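Local structure of biofilm-associated surface protein (Staphylococcus aureus, 7C7U) at residues K162-V167 / T382-L387; I229-Q234 / F362-Y367. The protein probably acts as a calcium-binding, cell wall-anchored surface protein that takes part in biofilm formation and the modulation of functional amyloid. One frame throughout, in Å; residues are numbered along the deposited sequence.

Contact 1: K162-V167 / T382-L387; sequences KLNHQV and TSTLAL. With CA (calcium ion), chain C.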
loop_
_atom_site.group_PDB
_atom_site.type_symbol
_atom_site.label_atom_id
_atom_site.label_comp_id
_atom_site.label_asym_id
_atom_site.label_seq_id
_atom_site.Cartn_x
_atom_site.Cartn_y
_atom_site.Cartn_z
ATOM N N LYS A 162 -14.810 6.183 14.271
ATOM C CA LYS A 162 -14.910 5.087 15.237
ATOM C C LYS A 162 -13.575 4.882 15.943
ATOM O O LYS A 162 -12.548 5.417 15.545
ATOM C CB LYS A 162 -15.323 3.776 14.563
ATOM C CG LYS A 162 -16.549 3.851 13.674
ATOM C CD LYS A 162 -17.751 4.270 14.478
ATOM C CE LYS A 162 -19.034 4.095 13.673
ATOM N NZ LYS A 162 -20.146 4.737 14.424
ATOM N N LEU A 163 -13.591 4.104 17.022
ATOM C CA LEU A 163 -12.344 3.671 17.652
ATOM C C LEU A 163 -11.958 2.359 16.995
ATOM O O LEU A 163 -12.486 1.300 17.352
ATOM C CB LEU A 163 -12.497 3.539 19.164
ATOM C CG LEU A 163 -12.997 4.820 19.839
ATOM C CD1 LEU A 163 -13.567 4.507 21.218
ATOM C CD2 LEU A 163 -11.882 5.856 19.915
ATOM N N ASN A 164 -11.050 2.422 16.018
ATOM C CA ASN A 164 -10.788 1.270 15.155
ATOM C C ASN A 164 -9.823 0.284 15.806
ATOM O O ASN A 164 -9.010 0.640 16.670
ATOM C CB ASN A 164 -10.222 1.721 13.799
ATOM C CG ASN A 164 -11.016 2.873 13.205
ATOM O OD1 ASN A 164 -10.678 4.028 13.410
ATOM N ND2 ASN A 164 -12.099 2.561 12.513
ATOM N N HIS A 165 -9.928 -0.978 15.386
ATOM C CA HIS A 165 -8.939 -1.975 15.754
ATOM C C HIS A 165 -8.656 -2.855 14.549
ATOM O O HIS A 165 -9.465 -2.968 13.625
ATOM C CB HIS A 165 -9.359 -2.830 16.988
ATOM C CG HIS A 165 -10.723 -3.453 16.910
ATOM N ND1 HIS A 165 -11.023 -4.500 16.067
ATOM C CD2 HIS A 165 -11.852 -3.219 17.628
ATOM C CE1 HIS A 165 -12.277 -4.873 16.249
ATOM N NE2 HIS A 165 -12.807 -4.108 17.190
ATOM N N GLN A 166 -7.475 -3.445 14.552
ATOM C CA GLN A 166 -7.094 -4.399 13.528
ATOM C C GLN A 166 -6.217 -5.461 14.165
ATOM O O GLN A 166 -5.429 -5.170 15.064
ATOM C CB GLN A 166 -6.347 -3.685 12.377
ATOM C CG GLN A 166 -6.019 -4.558 11.188
ATOM C CD GLN A 166 -5.088 -3.847 10.217
ATOM O OE1 GLN A 166 -4.132 -3.192 10.637
ATOM N NE2 GLN A 166 -5.362 -3.973 8.924
ATOM N N VAL A 167 -6.349 -6.694 13.683
ATOM C CA VAL A 167 -5.535 -7.802 14.149
ATOM C C VAL A 167 -5.099 -8.594 12.919
ATOM O O VAL A 167 -5.830 -8.687 11.925
ATOM C CB VAL A 167 -6.301 -8.669 15.189
ATOM C CG1 VAL A 167 -7.473 -9.410 14.548
ATOM C CG2 VAL A 167 -5.372 -9.624 15.887
ATOM N N THR A 382 -17.943 -6.292 12.790
ATOM C CA THR A 382 -17.654 -4.993 12.206
ATOM C C THR A 382 -16.372 -5.114 11.418
ATOM O O THR A 382 -15.676 -6.123 11.495
ATOM C CB THR A 382 -17.517 -3.909 13.276
ATOM O OG1 THR A 382 -16.485 -4.285 14.205
ATOM C CG2 THR A 382 -18.848 -3.700 14.015
ATOM N N SER A 383 -16.068 -4.069 10.643
ATOM C CA SER A 383 -14.806 -4.042 9.910
ATOM C C SER A 383 -14.459 -2.589 9.640
ATOM O O SER A 383 -15.327 -1.703 9.699
ATOM C CB SER A 383 -14.866 -4.830 8.598
ATOM O OG SER A 383 -15.989 -4.457 7.821
ATOM N N THR A 384 -13.177 -2.369 9.347
ATOM C CA THR A 384 -12.614 -1.064 9.013
ATOM C C THR A 384 -11.783 -1.198 7.742
ATOM O O THR A 384 -10.908 -2.061 7.670
ATOM C CB THR A 384 -11.718 -0.523 10.144
ATOM O OG1 THR A 384 -12.500 -0.183 11.292
ATOM C CG2 THR A 384 -11.001 0.775 9.696
ATOM N N LEU A 385 -12.045 -0.335 6.753
ATOM C CA LEU A 385 -11.162 -0.185 5.583
ATOM C C LEU A 385 -10.325 1.074 5.794
ATOM O O LEU A 385 -10.863 2.184 5.826
ATOM C CB LEU A 385 -11.964 -0.119 4.280
ATOM C CG LEU A 385 -11.153 0.257 2.997
ATOM C CD1 LEU A 385 -10.292 -0.914 2.586
ATOM C CD2 LEU A 385 -12.103 0.665 1.905
ATOM N N ALA A 386 -9.018 0.890 6.025
ATOM C CA ALA A 386 -8.085 1.970 6.352
ATOM C C ALA A 386 -7.332 2.351 5.072
ATOM O O ALA A 386 -6.316 1.751 4.727
ATOM C CB ALA A 386 -7.119 1.535 7.448
ATOM N N LEU A 387 -7.881 3.305 4.337
ATOM C CA LEU A 387 -7.220 3.831 3.148
ATOM C C LEU A 387 -6.194 4.888 3.535
ATOM O O LEU A 387 -6.431 5.714 4.425
ATOM C CB LEU A 387 -8.247 4.427 2.189
ATOM C CG LEU A 387 -9.245 3.443 1.611
ATOM C CD1 LEU A 387 -10.103 4.098 0.537
ATOM C CD2 LEU A 387 -8.512 2.203 1.075
HETATM CA CA CA C . -10.685 6.333 14.507
HETATM O O HOH W 1 -10.097 7.849 16.261
HETATM O O HOH W 2 -10.585 6.545 12.112
#
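Asn164 carries its CG beside the backbone N (chi1 -47°), which lifts the amide off its strand toward Thr384, and the amide is turned so that ND2 faces Thr384 and OD1 faces the calcium ion. Thr384 answers with OG1 beside its own backbone N and CG2 anti to it, and the two side chains meet at about a right angle. The one hydrogen bond of the contact runs from ND2 of Asn164 to OG1 of Thr384, 3.0 Å, with an N-H...O angle of 156°; the hydroxyl lies slightly out of the amide plane. CG2 of Thr384 merely packs against ND2 of Asn164, 3.5 Å away, a van der Waals contact. OG1 is also hydrogen-bonded to the carbonyl of Gly185, its stronger partner, so this buried hydroxyl is gripped from two strands, and the backbone N of Thr384 is bonded to Ser184 OG. At the other end of the amide, Asn164 OD1 binds the calcium ion at 2.5 Å, which settles which end is oxygen and may polarise the amide, favouring ND2 as a donor. The carbonyl O of Lys162 reaches the same ion at 2.3 Å, two waters sit at 2.4 Å from it, and Asp77 and Asn161 bring the ligands to six. Lys162 itself sends its amine away to a salt bridge with Asp192. Nearby, Thr382 OG1 is hydrogen-bonded to Tyr186 N, a further tie between strand 381-388 and strand 183-187. The six-coordinate calcium site, built from loop and strand ligands, lies at the junction of the large N-terminal mixed sheet and edge strand 381-388 of a four-stranded antiparallel sheet, with Asn164 touching both metal and neighbouring sheet.

Contact 2: I229-Q234 / F362-Y367; sequences ILIDQQ and FTFAGY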
loop_
_atom_site.group_PDB
_atom_site.type_symbol
_atom_site.label_atom_id
_atom_site.label_comp_id
_atom_site.label_asym_id
_atom_site.label_seq_id
_atom_site.Cartn_x
_atom_site.Cartn_y
_atom_site.Cartn_z
ATOM N N ILE A 229 -14.451 -3.132 -3.447
ATOM C CA ILE A 229 -14.179 -3.307 -2.033
ATOM C C ILE A 229 -14.875 -4.593 -1.616
ATOM O O ILE A 229 -16.058 -4.781 -1.918
ATOM C CB ILE A 229 -14.663 -2.095 -1.207
ATOM C CG1 ILE A 229 -13.974 -0.796 -1.680
ATOM C CG2 ILE A 229 -14.399 -2.318 0.285
ATOM C CD1 ILE A 229 -12.493 -0.819 -1.440
ATOM N N LEU A 230 -14.129 -5.495 -0.986
ATOM C CA LEU A 230 -14.674 -6.749 -0.478
ATOM C C LEU A 230 -14.816 -6.648 1.031
ATOM O O LEU A 230 -13.843 -6.352 1.725
ATOM C CB LEU A 230 -13.779 -7.936 -0.832
ATOM C CG LEU A 230 -13.363 -8.126 -2.293
ATOM C CD1 LEU A 230 -12.511 -9.362 -2.412
ATOM C CD2 LEU A 230 -14.590 -8.234 -3.187
ATOM N N ILE A 231 -16.006 -6.927 1.537
ATOM C CA ILE A 231 -16.281 -6.852 2.968
ATOM C C ILE A 231 -16.637 -8.267 3.390
ATOM O O ILE A 231 -17.737 -8.732 3.084
ATOM C CB ILE A 231 -17.409 -5.870 3.270
ATOM C CG1 ILE A 231 -17.016 -4.472 2.761
ATOM C CG2 ILE A 231 -17.723 -5.826 4.789
ATOM C CD1 ILE A 231 -18.198 -3.726 2.259
ATOM N N ASP A 232 -15.693 -8.983 4.008
ATOM C CA ASP A 232 -15.862 -10.404 4.315
ATOM C C ASP A 232 -16.102 -10.589 5.805
ATOM O O ASP A 232 -15.218 -10.292 6.614
ATOM C CB ASP A 232 -14.642 -11.230 3.916
ATOM C CG ASP A 232 -14.374 -11.222 2.416
ATOM O OD1 ASP A 232 -15.321 -11.082 1.625
ATOM O OD2 ASP A 232 -13.198 -11.378 2.039
ATOM N N GLN A 233 -17.248 -11.156 6.162
ATOM C CA GLN A 233 -17.543 -11.447 7.556
ATOM C C GLN A 233 -17.313 -12.931 7.835
ATOM O O GLN A 233 -17.691 -13.784 7.032
ATOM C CB GLN A 233 -18.983 -11.062 7.893
ATOM C CG GLN A 233 -19.377 -11.337 9.357
ATOM C CD GLN A 233 -20.753 -10.805 9.702
ATOM O OE1 GLN A 233 -21.430 -10.222 8.852
ATOM N NE2 GLN A 233 -21.194 -11.034 10.944
ATOM N N GLN A 234 -16.663 -13.231 8.955
ATOM C CA GLN A 234 -16.537 -14.599 9.446
ATOM C C GLN A 234 -17.340 -14.724 10.735
ATOM O O GLN A 234 -17.292 -13.829 11.584
ATOM C CB GLN A 234 -15.075 -14.964 9.732
ATOM C CG GLN A 234 -14.061 -14.492 8.680
ATOM C CD GLN A 234 -13.930 -15.419 7.475
ATOM O OE1 GLN A 234 -14.381 -16.558 7.498
ATOM N NE2 GLN A 234 -13.299 -14.922 6.412
ATOM N N PHE A 362 -13.049 3.827 6.675
ATOM C CA PHE A 362 -14.452 3.525 6.443
ATOM C C PHE A 362 -14.832 2.292 7.250
ATOM O O PHE A 362 -14.048 1.350 7.351
ATOM C CB PHE A 362 -14.755 3.305 4.965
ATOM C CG PHE A 362 -14.263 4.440 4.082
ATOM C CD1 PHE A 362 -12.960 4.458 3.632
ATOM C CD2 PHE A 362 -15.097 5.488 3.758
ATOM C CE1 PHE A 362 -12.481 5.514 2.840
ATOM C CE2 PHE A 362 -14.632 6.541 2.964
ATOM C CZ PHE A 362 -13.327 6.544 2.510
ATOM N N THR A 363 -16.015 2.316 7.841
ATOM C CA THR A 363 -16.430 1.241 8.734
ATOM C C THR A 363 -17.678 0.564 8.202
ATOM O O THR A 363 -18.455 1.162 7.455
ATOM C CB THR A 363 -16.648 1.761 10.158
ATOM O OG1 THR A 363 -17.502 2.895 10.124
ATOM C CG2 THR A 363 -15.310 2.163 10.779
ATOM N N PHE A 364 -17.826 -0.721 8.563
ATOM C CA PHE A 364 -18.889 -1.586 8.074
ATOM C C PHE A 364 -19.337 -2.496 9.212
ATOM O O PHE A 364 -18.608 -2.682 10.194
ATOM C CB PHE A 364 -18.434 -2.450 6.900
ATOM C CG PHE A 364 -17.673 -1.683 5.867
ATOM C CD1 PHE A 364 -16.327 -1.408 6.049
ATOM C CD2 PHE A 364 -18.322 -1.185 4.757
ATOM C CE1 PHE A 364 -15.623 -0.661 5.098
ATOM C CE2 PHE A 364 -17.625 -0.438 3.813
ATOM C CZ PHE A 364 -16.281 -0.183 3.993
ATOM N N ALA A 365 -20.543 -3.042 9.065
ATOM C CA ALA A 365 -21.083 -4.021 10.022
ATOM C C ALA A 365 -21.976 -5.022 9.297
ATOM O O ALA A 365 -22.583 -4.711 8.264
ATOM C CB ALA A 365 -21.862 -3.347 11.170
ATOM N N GLY A 366 -22.072 -6.224 9.874
ATOM C CA GLY A 366 -22.950 -7.262 9.362
ATOM C C GLY A 366 -23.422 -8.116 10.526
ATOM O O GLY A 366 -22.726 -8.246 11.533
ATOM N N TYR A 367 -24.626 -8.656 10.406
ATOM C CA TYR A 367 -25.208 -9.465 11.483
ATOM C C TYR A 367 -26.428 -10.196 10.948
ATOM O O TYR A 367 -27.036 -9.788 9.954
ATOM C CB TYR A 367 -25.582 -8.615 12.723
ATOM C CG TYR A 367 -26.529 -7.461 12.445
ATOM C CD1 TYR A 367 -26.050 -6.232 11.949
ATOM C CD2 TYR A 367 -27.890 -7.581 12.679
ATOM C CE1 TYR A 367 -26.918 -5.183 11.702
ATOM C CE2 TYR A 367 -28.764 -6.538 12.427
ATOM C CZ TYR A 367 -28.266 -5.337 11.947
ATOM O OH TYR A 367 -29.138 -4.308 11.686
#
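Gln233 NE2 is gripped by several groups: it donates to Ser213 OG, weakly to Thr379 O, and across the contact weakly to the carbonyl of Gly366, 3.2 Å from NE2 to O with a bent N-H...O angle of 123°. The glutamine reaches this point fully stretched, CG anti to the backbone N and the chain extended beyond it. Its other amide end, OE1, is hydrogen-bonded to the hydroxyl of Tyr253 and lies against the backbone of Gly366, 3.4 Å from CA. A buried amide is therefore satisfied at both ends, and the two carbonyl oxygens near NE2 support, without proving, its orientation. Strands 229-234 and 362-367 belong to different antiparallel sheets, one of five strands and one of four, packed face to face as a beta-sandwich; the strand axes approach to 8.4 Å and cross at -41°. Two residues earlier on each strand the interface becomes apolar. Ile231 CG1 sits over one face of the Phe364 ring, 4.2 Å from its centroid and 14° off the normal, a CH-pi contact displaced toward the rim. The terminal methyl CD1 of Ile231 presses on the same ring at CD2 of Phe364, 3.6 Å away, while the branch methyl CG2 lies 4.0 Å from Phe364 CB, so the isoleucine lies over one face toward the CD2-CE2 side, with CG2 against the root of the phenylalanine side chain. Beyond the pair, Ile231 also packs on Leu329 and Phe364 on Ala217, residues of the five-stranded sheet.

In the fold
The two contacts lie on successive layers, their centres 10 Å apart, and share the four-stranded sheet: strands 359-369 and 381-388 are neighbours in it, probably joined by hydrogen bonds from Leu385 N to Phe362 O (2.7 Å) and from Phe364 N to Ser383 O (2.9 Å). Contact 2 is part of the packing of the five-stranded sheet on one face of it; contact 1 ties its edge strand to the N-terminal sheet and the calcium ion. Lys162 CG also packs on Thr363 CG2 at 3.6 Å. The side chain of Phe364 stays about 13 Å from the ion. Along the chain, contact 2 is nested within the loop that contact 1 closes.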